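Local coordinates for lipoate-protein ligase, putative (Streptococcus pneumoniae, PDB 1VQZ), which is a putative lipoate-protein ligase, with a ligase A/B-type domain of mixed beta sheets and helices followed by a smaller C-terminal domain, at residues A[26-31]-A[243-248]; A[52-57]-A[78-83]; A[45-50]-A[93-98]. One frame throughout, in Å; residues are numbered along the deposited sequence.

Contact 1: residues A[26-31]-A[243-248]; sequences NIALEE and TKFGTW. With EDO (1,2-ethanediol), chain G; EDO (1,2-ethanediol), chain N; EDO (1,2-ethanediol), chain H; EDO (1,2-ethanediol), chain L.
F245 and K244, in segment 243-248, meet I27, A28 and E31 on one side of helix 23-36. The apolar part centres on the phenyl ring of F245. I27 CG2 lies over one face in a CH-pi contact, 3.6 Å from the ring centroid and displaced toward the rim; with CG2 anti to the backbone N of I27, the methyl is set beneath CE1 and CD1. The opposite face is covered within its own segment by CG of K244, over the ring centre. F245 CD2 lies 3.7 Å from A28 CA, approached obliquely. V78, I81 and I240 also pack on F245, and the W250 ring meets it with the planes at about 80°.

The polar part is carried by E31 and K244, whose side chains cross at about a right angle. K244 is stretched out through CE, and its NZ takes the syn lone pair of E31 OE2 in a 2.8 Å salt bridge; K35 supplies a second positive partner to the same oxygen. E31 OE1 lies near the plane of the F245 ring, 3.3 Å from CE2, and accepts a bond from one 1,2-ethanediol. A second gives both its oxygens to K244 NZ, at 2.7 Å for O1; both diols are probably from the crystallisation liquor.

K244 O accepts from both N and OG1 of T247, OG1 on a carbonyl lone pair, closing a turn.

The E31 carboxylate is thus divided: OE2 faces ammonium groups, OE1 the slightly positive C-H edge of the ring and a diol hydroxyl, which together would probably favour the charged form.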
loop_
_atom_site.group_PDB
_atom_site.type_symbol
_atom_site.label_atom_id
_atom_site.label_comp_id
_atom_site.label_asym_id
_atom_site.label_seq_id
_atom_site.Cartn_x
_atom_site.Cartn_y
_atom_site.Cartn_z
ATOM N N ASN A 26 0.582 6.352 13.240
ATOM C CA ASN A 26 1.011 4.983 12.985
ATOM C C ASN A 26 1.731 4.838 11.656
ATOM O O ASN A 26 2.731 4.075 11.529
ATOM C CB ASN A 26 -0.181 4.028 13.007
ATOM C CG ASN A 26 -0.742 3.752 14.427
ATOM O OD1 ASN A 26 -0.147 4.102 15.466
ATOM N ND2 ASN A 26 -1.954 3.127 14.458
ATOM N N ILE A 27 1.194 5.512 10.640
ATOM C CA ILE A 27 1.758 5.432 9.322
ATOM C C ILE A 27 3.090 6.189 9.321
ATOM O O ILE A 27 4.078 5.725 8.703
ATOM C CB ILE A 27 0.724 5.834 8.265
ATOM C CG1 ILE A 27 -0.374 4.760 8.196
ATOM C CG2 ILE A 27 1.321 5.963 6.860
ATOM C CD1 ILE A 27 -1.502 5.160 7.300
ATOM N N ALA A 28 3.129 7.333 10.026
ATOM C CA ALA A 28 4.395 8.094 10.186
ATOM C C ALA A 28 5.492 7.217 10.856
ATOM O O ALA A 28 6.683 7.222 10.469
ATOM C CB ALA A 28 4.138 9.364 10.980
ATOM N N LEU A 29 5.073 6.446 11.862
ATOM C CA LEU A 29 5.984 5.612 12.608
ATOM C C LEU A 29 6.534 4.519 11.702
ATOM O O LEU A 29 7.732 4.223 11.751
ATOM C CB LEU A 29 5.309 5.054 13.868
ATOM C CG LEU A 29 6.179 4.244 14.844
ATOM C CD1 LEU A 29 5.702 4.366 16.209
ATOM C CD2 LEU A 29 6.282 2.741 14.463
ATOM N N GLU A 30 5.670 3.951 10.850
ATOM C CA GLU A 30 6.102 2.903 9.915
ATOM C C GLU A 30 7.095 3.470 8.911
ATOM O O GLU A 30 8.136 2.837 8.622
ATOM C CB GLU A 30 4.894 2.272 9.192
ATOM C CG GLU A 30 5.248 1.126 8.234
ATOM C CD GLU A 30 4.079 0.721 7.385
ATOM O OE1 GLU A 30 3.475 1.622 6.779
ATOM O OE2 GLU A 30 3.760 -0.496 7.336
ATOM N N GLU A 31 6.797 4.653 8.370
ATOM C CA GLU A 31 7.725 5.275 7.433
ATOM C C GLU A 31 9.083 5.591 8.071
ATOM O O GLU A 31 10.177 5.476 7.426
ATOM C CB GLU A 31 7.135 6.572 6.859
ATOM C CG GLU A 31 7.966 7.116 5.704
ATOM C CD GLU A 31 7.458 8.445 5.154
ATOM O OE1 GLU A 31 7.215 9.407 5.921
ATOM O OE2 GLU A 31 7.345 8.524 3.941
ATOM N N THR A 243 3.514 17.124 9.104
ATOM C CA THR A 243 3.849 17.631 7.809
ATOM C C THR A 243 3.501 16.715 6.646
ATOM O O THR A 243 3.529 17.158 5.507
ATOM C CB THR A 243 5.341 17.976 7.703
ATOM O OG1 THR A 243 6.108 16.777 7.743
ATOM C CG2 THR A 243 5.755 18.956 8.819
ATOM N N LYS A 244 3.129 15.469 6.919
ATOM C CA LYS A 244 2.747 14.539 5.857
ATOM C C LYS A 244 1.375 13.866 6.060
ATOM O O LYS A 244 0.336 14.376 5.584
ATOM C CB LYS A 244 3.906 13.536 5.620
ATOM C CG LYS A 244 3.762 12.645 4.370
ATOM C CD LYS A 244 5.075 11.955 4.024
ATOM C CE LYS A 244 4.928 11.054 2.841
ATOM N NZ LYS A 244 6.187 10.456 2.356
ATOM N N PHE A 245 1.345 12.779 6.826
ATOM C CA PHE A 245 0.171 11.927 6.934
ATOM C C PHE A 245 -1.060 12.587 7.576
ATOM O O PHE A 245 -2.176 12.125 7.394
ATOM C CB PHE A 245 0.594 10.600 7.628
ATOM C CG PHE A 245 1.686 9.854 6.865
ATOM C CD1 PHE A 245 1.391 9.222 5.673
ATOM C CD2 PHE A 245 3.011 9.877 7.286
ATOM C CE1 PHE A 245 2.383 8.614 4.952
ATOM C CE2 PHE A 245 3.984 9.268 6.574
ATOM C CZ PHE A 245 3.677 8.619 5.401
ATOM N N GLY A 246 -0.836 13.663 8.336
ATOM C CA GLY A 246 -1.901 14.526 8.872
ATOM C C GLY A 246 -2.329 15.708 8.027
ATOM O O GLY A 246 -3.128 16.520 8.486
ATOM N N THR A 247 -1.801 15.838 6.809
ATOM C CA THR A 247 -2.086 17.002 5.979
ATOM C C THR A 247 -2.974 16.694 4.762
ATOM O O THR A 247 -2.838 15.652 4.153
ATOM C CB THR A 247 -0.807 17.710 5.446
ATOM O OG1 THR A 247 -0.072 16.834 4.568
ATOM C CG2 THR A 247 0.067 18.152 6.596
ATOM N N TRP A 248 -3.815 17.669 4.401
ATOM C CA TRP A 248 -4.532 17.648 3.132
ATOM C C TRP A 248 -3.579 17.568 1.889
ATOM O O TRP A 248 -3.890 16.876 0.910
ATOM C CB TRP A 248 -5.469 18.857 3.044
ATOM C CG TRP A 248 -6.427 18.770 1.893
ATOM C CD1 TRP A 248 -7.703 18.202 1.873
ATOM C CD2 TRP A 248 -6.184 19.244 0.586
ATOM N NE1 TRP A 248 -8.249 18.311 0.616
ATOM C CE2 TRP A 248 -7.334 18.936 -0.200
ATOM C CE3 TRP A 248 -5.108 19.901 -0.010
ATOM C CZ2 TRP A 248 -7.423 19.268 -1.530
ATOM C CZ3 TRP A 248 -5.206 20.223 -1.349
ATOM C CH2 TRP A 248 -6.344 19.907 -2.096
HETATM C C1 EDO G . -1.506 21.152 4.692
HETATM O O1 EDO G . -2.233 20.508 3.646
HETATM C C2 EDO G . -2.254 20.902 5.964
HETATM O O2 EDO G . -3.374 20.115 5.558
HETATM C C1 EDO N . 10.879 11.452 5.915
HETATM O O1 EDO N . 11.061 10.074 5.607
HETATM C C2 EDO N . 9.418 11.629 6.288
HETATM O O2 EDO N . 8.581 11.594 5.136
HETATM C C1 EDO H . 9.054 13.060 2.196
HETATM O O1 EDO H . 8.492 11.785 2.529
HETATM C C2 EDO H . 8.034 13.879 1.421
HETATM O O2 EDO H . 6.836 13.130 1.169
HETATM C C1 EDO L . -1.124 1.426 5.573
HETATM O O1 EDO L . -1.827 0.226 5.346
HETATM C C2 EDO L . 0.334 1.046 5.489
HETATM O O2 EDO L . 1.141 2.071 6.026
#

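Contact 2: residues A[52-57]-A[78-83]; sequences SIIVGR and VRRISG. With EDO (1,2-ethanediol), chain S.
R80 CG stands between its own backbone N and carbonyl carbon (chi1 65°), the chain then runs extended to NE, and chi4 of -84° sets CZ so that the guanidinium lies over G56 CA; R79 and R57 instead start with CG anti to N and bend at chi3. The backbones belong to the parallel strands 52-55 and 76-79 of a beta-alpha-beta unit, joined through helix 67-73. V78 N bonds to I53 O and V55 N to V78 O, and R80 N reaches V55 O at 2.9 Å nearly along the C=O axis. I54 and V78 lie side by side on the face toward helix 23-36, CD1 of I54 4.1 Å from CB of V78.

Past the strands, R57 N gives a 3.0 Å bond to S82 O from above the carbonyl plane, tying the two loops together. The R80 guanidinium meets G56 CA with one face, offset toward the rim, and R80 NH2 holds G83 O at 2.8 Å, the oxygen close to the guanidinium plane; G85 O is a further partner of NH2. On the V55 side of the sheet, R79 NH1 makes a weak bond to G56 O, but its stronger partner is Q59 O, while W250 O and Y252 O take NE and NH2. R57 sets a guanidinium face over G83 N, 3.9 Å above the plane, and NH1 binds I81 O weakly; NH2 goes to G293 O.

Three arginines therefore spend much of their hydrogen-bonding capacity on backbone carbonyls. The carbonyl dipoles would partly offset their positive charge, and the bonds probably help to hold the course of the two loops; through R79 and R57 they tie them to later parts of the chain.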
loop_
_atom_site.group_PDB
_atom_site.type_symbol
_atom_site.label_atom_id
_atom_site.label_comp_id
_atom_site.label_asym_id
_atom_site.label_seq_id
_atom_site.Cartn_x
_atom_site.Cartn_y
_atom_site.Cartn_z
ATOM N N SER A 52 -10.617 3.772 9.196
ATOM C CA SER A 52 -9.829 4.534 8.239
ATOM C C SER A 52 -9.980 4.003 6.832
ATOM O O SER A 52 -10.079 2.791 6.631
ATOM C CB SER A 52 -8.331 4.488 8.620
ATOM O OG SER A 52 -8.062 4.994 9.945
ATOM N N ILE A 53 -10.024 4.913 5.857
ATOM C CA ILE A 53 -9.774 4.567 4.465
ATOM C C ILE A 53 -8.338 4.940 4.124
ATOM O O ILE A 53 -7.950 6.108 4.174
ATOM C CB ILE A 53 -10.737 5.252 3.458
ATOM C CG1 ILE A 53 -12.207 4.966 3.828
ATOM C CG2 ILE A 53 -10.396 4.785 2.028
ATOM C CD1 ILE A 53 -12.603 3.486 3.667
ATOM N N ILE A 54 -7.571 3.939 3.747
ATOM C CA ILE A 54 -6.202 4.121 3.365
ATOM C C ILE A 54 -6.112 4.040 1.832
ATOM O O ILE A 54 -6.470 3.029 1.239
ATOM C CB ILE A 54 -5.290 3.070 3.979
ATOM C CG1 ILE A 54 -5.443 3.003 5.515
ATOM C CG2 ILE A 54 -3.827 3.390 3.656
ATOM C CD1 ILE A 54 -5.200 4.305 6.251
ATOM N N VAL A 55 -5.616 5.104 1.217
ATOM C CA VAL A 55 -5.549 5.217 -0.215
ATOM C C VAL A 55 -4.143 5.000 -0.678
ATOM O O VAL A 55 -3.191 5.293 0.044
ATOM C CB VAL A 55 -6.187 6.537 -0.798
ATOM C CG1 VAL A 55 -7.627 6.661 -0.322
ATOM C CG2 VAL A 55 -5.386 7.804 -0.440
ATOM N N GLY A 56 -4.038 4.453 -1.893
ATOM C CA GLY A 56 -2.765 4.194 -2.519
ATOM C C GLY A 56 -2.023 5.473 -2.823
ATOM O O GLY A 56 -2.595 6.559 -2.977
ATOM N N ARG A 57 -0.710 5.340 -2.865
ATOM C CA ARG A 57 0.218 6.436 -3.122
ATOM C C ARG A 57 -0.096 7.361 -4.322
ATOM O O ARG A 57 0.242 8.582 -4.308
ATOM C CB ARG A 57 1.618 5.785 -3.268
ATOM C CG ARG A 57 2.719 6.679 -3.478
ATOM C CD ARG A 57 3.998 5.876 -3.582
ATOM N NE ARG A 57 3.938 4.973 -4.698
ATOM C CZ ARG A 57 4.604 3.845 -4.829
ATOM N NH1 ARG A 57 5.429 3.394 -3.891
ATOM N NH2 ARG A 57 4.425 3.147 -5.928
ATOM N N VAL A 78 -6.196 8.552 4.946
ATOM C CA VAL A 78 -4.740 8.738 4.865
ATOM C C VAL A 78 -4.139 8.008 3.665
ATOM O O VAL A 78 -4.511 6.879 3.370
ATOM C CB VAL A 78 -4.075 8.297 6.202
ATOM C CG1 VAL A 78 -2.560 8.509 6.204
ATOM C CG2 VAL A 78 -4.720 9.041 7.408
ATOM N N ARG A 79 -3.263 8.682 2.939
ATOM C CA ARG A 79 -2.558 8.089 1.809
ATOM C C ARG A 79 -1.333 7.371 2.329
ATOM O O ARG A 79 -0.540 7.941 3.056
ATOM C CB ARG A 79 -2.168 9.182 0.830
ATOM C CG ARG A 79 -1.491 8.727 -0.429
ATOM C CD ARG A 79 -0.929 9.891 -1.159
ATOM N NE ARG A 79 -1.894 10.872 -1.696
ATOM C CZ ARG A 79 -2.678 10.698 -2.761
ATOM N NH1 ARG A 79 -2.732 9.536 -3.399
ATOM N NH2 ARG A 79 -3.439 11.705 -3.184
ATOM N N ARG A 80 -1.183 6.109 1.948
ATOM C CA ARG A 80 0.011 5.345 2.280
ATOM C C ARG A 80 1.117 5.457 1.236
ATOM O O ARG A 80 0.990 6.136 0.153
ATOM C CB ARG A 80 -0.363 3.856 2.535
ATOM C CG ARG A 80 -0.892 3.112 1.319
ATOM C CD ARG A 80 -1.050 1.581 1.550
ATOM N NE ARG A 80 -1.457 1.052 0.249
ATOM C CZ ARG A 80 -2.708 1.027 -0.231
ATOM N NH1 ARG A 80 -3.721 1.410 0.525
ATOM N NH2 ARG A 80 -2.925 0.626 -1.493
ATOM N N ILE A 81 2.266 4.869 1.576
ATOM C CA ILE A 81 3.444 5.015 0.692
ATOM C C ILE A 81 3.678 3.850 -0.248
ATOM O O ILE A 81 4.685 3.832 -0.920
ATOM C CB ILE A 81 4.735 5.394 1.473
ATOM C CG1 ILE A 81 5.241 4.228 2.331
ATOM C CG2 ILE A 81 4.467 6.642 2.325
ATOM C CD1 ILE A 81 6.533 4.512 3.068
ATOM N N SER A 82 2.771 2.879 -0.306
ATOM C CA SER A 82 2.771 1.884 -1.377
ATOM C C SER A 82 1.586 2.110 -2.351
ATOM O O SER A 82 0.595 2.773 -2.029
ATOM C CB SER A 82 2.655 0.471 -0.805
ATOM O OG SER A 82 1.544 0.353 0.077
ATOM N N GLY A 83 1.691 1.484 -3.510
ATOM C CA GLY A 83 0.715 1.593 -4.560
ATOM C C GLY A 83 -0.539 0.819 -4.356
ATOM O O GLY A 83 -0.762 0.260 -3.306
HETATM C C1 EDO S . 3.887 11.283 -6.045
HETATM O O1 EDO S . 4.794 10.825 -7.127
HETATM C C2 EDO S . 2.932 10.261 -5.381
HETATM O O2 EDO S . 2.571 10.414 -3.976
#

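Contact 3: residues A[45-50]-A[93-98]; sequences LLWINK and NLNYTI
W47 and N95 form a hydrogen-bonded pair of the antiparallel strands 42-47 and 93-101, inside the large mixed sheet of the ligase A/B-type domain. W47 N donates to N95 O at 3.0 Å and N95 N to W47 O; L45 and T97 exchange the same two bonds.

From CB, the W47 side chain turns so that CG sits between the backbone N and the carbonyl carbon (chi1 49°). CD2 and CE2 of W47 come under N95 CB, each at 3.7 Å, with CG farther off. This CB stands over the six-membered ring, 15° off its normal, as a CH-pi contact. CE3 and CZ3 of W47 approach N95 OD1, each at 3.9 Å. On the pyrrole side CD1 passes N95 O; in the six-membered ring CZ2 runs near T97 OG1. Helix 23-36 packs against the same tryptophan through N26 and E30.

On the other side of the sheet, toward helix 206-220, L94 CD1 fits against I48 CG1 at 3.7 Å, and L46 CD2 rests on Y96 CB. A water lies between N49 N, from which it accepts, and N93 O, 2.7 Å from the water oxygen.

At the pyrrole edge of the indole, W47 NE1 donates to T97 OG1 at 2.9 Å, nearly straight at 173° and in the ring plane, while E30 OE2 is a second partner of that hydroxyl.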
loop_
_atom_site.group_PDB
_atom_site.type_symbol
_atom_site.label_atom_id
_atom_site.label_comp_id
_atom_site.label_asym_id
_atom_site.label_seq_id
_atom_site.Cartn_x
_atom_site.Cartn_y
_atom_site.Cartn_z
ATOM N N LEU A 45 7.046 -5.096 12.821
ATOM C CA LEU A 45 5.985 -4.615 13.713
ATOM C C LEU A 45 4.585 -4.993 13.280
ATOM O O LEU A 45 4.310 -5.153 12.085
ATOM C CB LEU A 45 6.023 -3.096 13.933
ATOM C CG LEU A 45 6.046 -2.111 12.781
ATOM C CD1 LEU A 45 5.610 -0.739 13.250
ATOM C CD2 LEU A 45 7.491 -2.031 12.200
ATOM N N LEU A 46 3.727 -5.117 14.306
ATOM C CA LEU A 46 2.278 -5.317 14.174
ATOM C C LEU A 46 1.536 -4.143 14.828
ATOM O O LEU A 46 1.922 -3.696 15.877
ATOM C CB LEU A 46 1.865 -6.612 14.846
ATOM C CG LEU A 46 2.556 -7.887 14.348
ATOM C CD1 LEU A 46 2.371 -9.096 15.295
ATOM C CD2 LEU A 46 2.084 -8.180 12.971
ATOM N N TRP A 47 0.485 -3.646 14.188
ATOM C CA TRP A 47 -0.222 -2.474 14.668
ATOM C C TRP A 47 -1.624 -2.316 14.084
ATOM O O TRP A 47 -1.980 -2.970 13.126
ATOM C CB TRP A 47 0.631 -1.222 14.429
ATOM C CG TRP A 47 1.180 -1.112 13.037
ATOM C CD1 TRP A 47 2.224 -1.817 12.483
ATOM C CD2 TRP A 47 0.671 -0.283 12.020
ATOM N NE1 TRP A 47 2.422 -1.427 11.185
ATOM C CE2 TRP A 47 1.466 -0.495 10.864
ATOM C CE3 TRP A 47 -0.359 0.655 11.970
ATOM C CZ2 TRP A 47 1.248 0.206 9.660
ATOM C CZ3 TRP A 47 -0.586 1.352 10.746
ATOM C CH2 TRP A 47 0.245 1.137 9.635
ATOM N N ILE A 48 -2.411 -1.425 14.712
ATOM C CA ILE A 48 -3.843 -1.332 14.511
ATOM C C ILE A 48 -4.265 0.133 14.436
ATOM O O ILE A 48 -3.935 0.959 15.295
ATOM C CB ILE A 48 -4.646 -2.104 15.631
ATOM C CG1 ILE A 48 -4.234 -3.596 15.665
ATOM C CG2 ILE A 48 -6.142 -1.943 15.420
ATOM C CD1 ILE A 48 -4.903 -4.456 16.774
ATOM N N ASN A 49 -4.976 0.434 13.356
ATOM C CA ASN A 49 -5.582 1.755 13.111
ATOM C C ASN A 49 -7.036 1.745 13.457
ATOM O O ASN A 49 -7.721 0.734 13.240
ATOM C CB ASN A 49 -5.501 2.080 11.632
ATOM C CG ASN A 49 -4.077 2.297 11.157
ATOM O OD1 ASN A 49 -3.246 2.854 11.901
ATOM N ND2 ASN A 49 -3.808 1.937 9.859
ATOM N N LYS A 50 -7.496 2.872 14.007
ATOM C CA LYS A 50 -8.900 3.206 14.113
ATOM C C LYS A 50 -9.582 3.259 12.716
ATOM O O LYS A 50 -8.907 3.326 11.722
ATOM C CB LYS A 50 -9.033 4.569 14.808
ATOM C CG LYS A 50 -8.669 5.759 13.913
ATOM C CD LYS A 50 -8.236 7.020 14.721
ATOM C CE LYS A 50 -9.405 7.736 15.440
ATOM N NZ LYS A 50 -10.382 8.338 14.506
ATOM N N ASN A 93 -8.573 -4.937 12.223
ATOM C CA ASN A 93 -7.646 -5.114 11.089
ATOM C C ASN A 93 -6.251 -5.006 11.633
ATOM O O ASN A 93 -5.897 -3.961 12.163
ATOM C CB ASN A 93 -7.894 -4.025 10.048
ATOM C CG ASN A 93 -6.941 -4.116 8.872
ATOM O OD1 ASN A 93 -7.094 -4.973 8.030
ATOM N ND2 ASN A 93 -6.000 -3.196 8.787
ATOM N N LEU A 94 -5.462 -6.063 11.510
ATOM C CA LEU A 94 -4.125 -6.100 12.081
ATOM C C LEU A 94 -3.132 -5.893 10.964
ATOM O O LEU A 94 -3.034 -6.714 10.053
ATOM C CB LEU A 94 -3.851 -7.448 12.766
ATOM C CG LEU A 94 -2.483 -7.604 13.444
ATOM C CD1 LEU A 94 -2.264 -6.548 14.456
ATOM C CD2 LEU A 94 -2.353 -9.012 14.060
ATOM N N ASN A 95 -2.427 -4.769 11.051
ATOM C CA ASN A 95 -1.383 -4.372 10.099
ATOM C C ASN A 95 -0.063 -5.015 10.477
ATOM O O ASN A 95 0.258 -5.146 11.649
ATOM C CB ASN A 95 -1.265 -2.818 10.084
ATOM C CG ASN A 95 -2.562 -2.145 9.598
ATOM O OD1 ASN A 95 -3.248 -1.412 10.337
ATOM N ND2 ASN A 95 -2.940 -2.469 8.398
ATOM N N TYR A 96 0.710 -5.404 9.473
ATOM C CA TYR A 96 2.055 -5.928 9.686
ATOM C C TYR A 96 3.005 -5.123 8.824
ATOM O O TYR A 96 2.626 -4.625 7.723
ATOM C CB TYR A 96 2.178 -7.449 9.369
ATOM C CG TYR A 96 1.951 -7.800 7.915
ATOM C CD1 TYR A 96 0.672 -8.085 7.420
ATOM C CD2 TYR A 96 3.021 -7.799 7.019
ATOM C CE1 TYR A 96 0.482 -8.369 6.063
ATOM C CE2 TYR A 96 2.846 -8.063 5.693
ATOM C CZ TYR A 96 1.590 -8.347 5.206
ATOM O OH TYR A 96 1.500 -8.625 3.861
ATOM N N THR A 97 4.249 -5.032 9.305
ATOM C CA THR A 97 5.340 -4.360 8.587
ATOM C C THR A 97 6.625 -5.184 8.671
ATOM O O THR A 97 7.061 -5.511 9.749
ATOM C CB THR A 97 5.618 -3.032 9.243
ATOM O OG1 THR A 97 4.421 -2.260 9.234
ATOM C CG2 THR A 97 6.705 -2.299 8.562
ATOM N N ILE A 98 7.201 -5.525 7.524
ATOM C CA ILE A 98 8.457 -6.273 7.419
ATOM C C ILE A 98 9.420 -5.426 6.584
ATOM O O ILE A 98 9.259 -5.315 5.389
ATOM C CB ILE A 98 8.229 -7.603 6.715
ATOM C CG1 ILE A 98 7.055 -8.340 7.369
ATOM C CG2 ILE A 98 9.478 -8.494 6.741
ATOM C CD1 ILE A 98 6.519 -9.429 6.486
HETATM O O HOH W 1 -6.328 -1.346 11.606
#

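Helix 23-36 connects the three contacts. In contact 1 it meets helix 231-245, and both partners of that contact also pack on contact 2: I27 CD1 of the helix lies 3.7 Å from V78 CG1, and F245 of the partner segment puts CZ 3.7 Å from I81 CG2. Toward contact 3 the helix makes polar links, N26 ND2 lying 2.9 Å from N49 OD1. The centres of contacts 1 and 2 are about 10 Å apart; the centre of contact 3 lies about 15 Å from that of contact 1 and 14 Å from that of contact 2. H158 adds a bridge, bonding both E30 and S82. Contacts 2 and 3 adjoin only through the sequence.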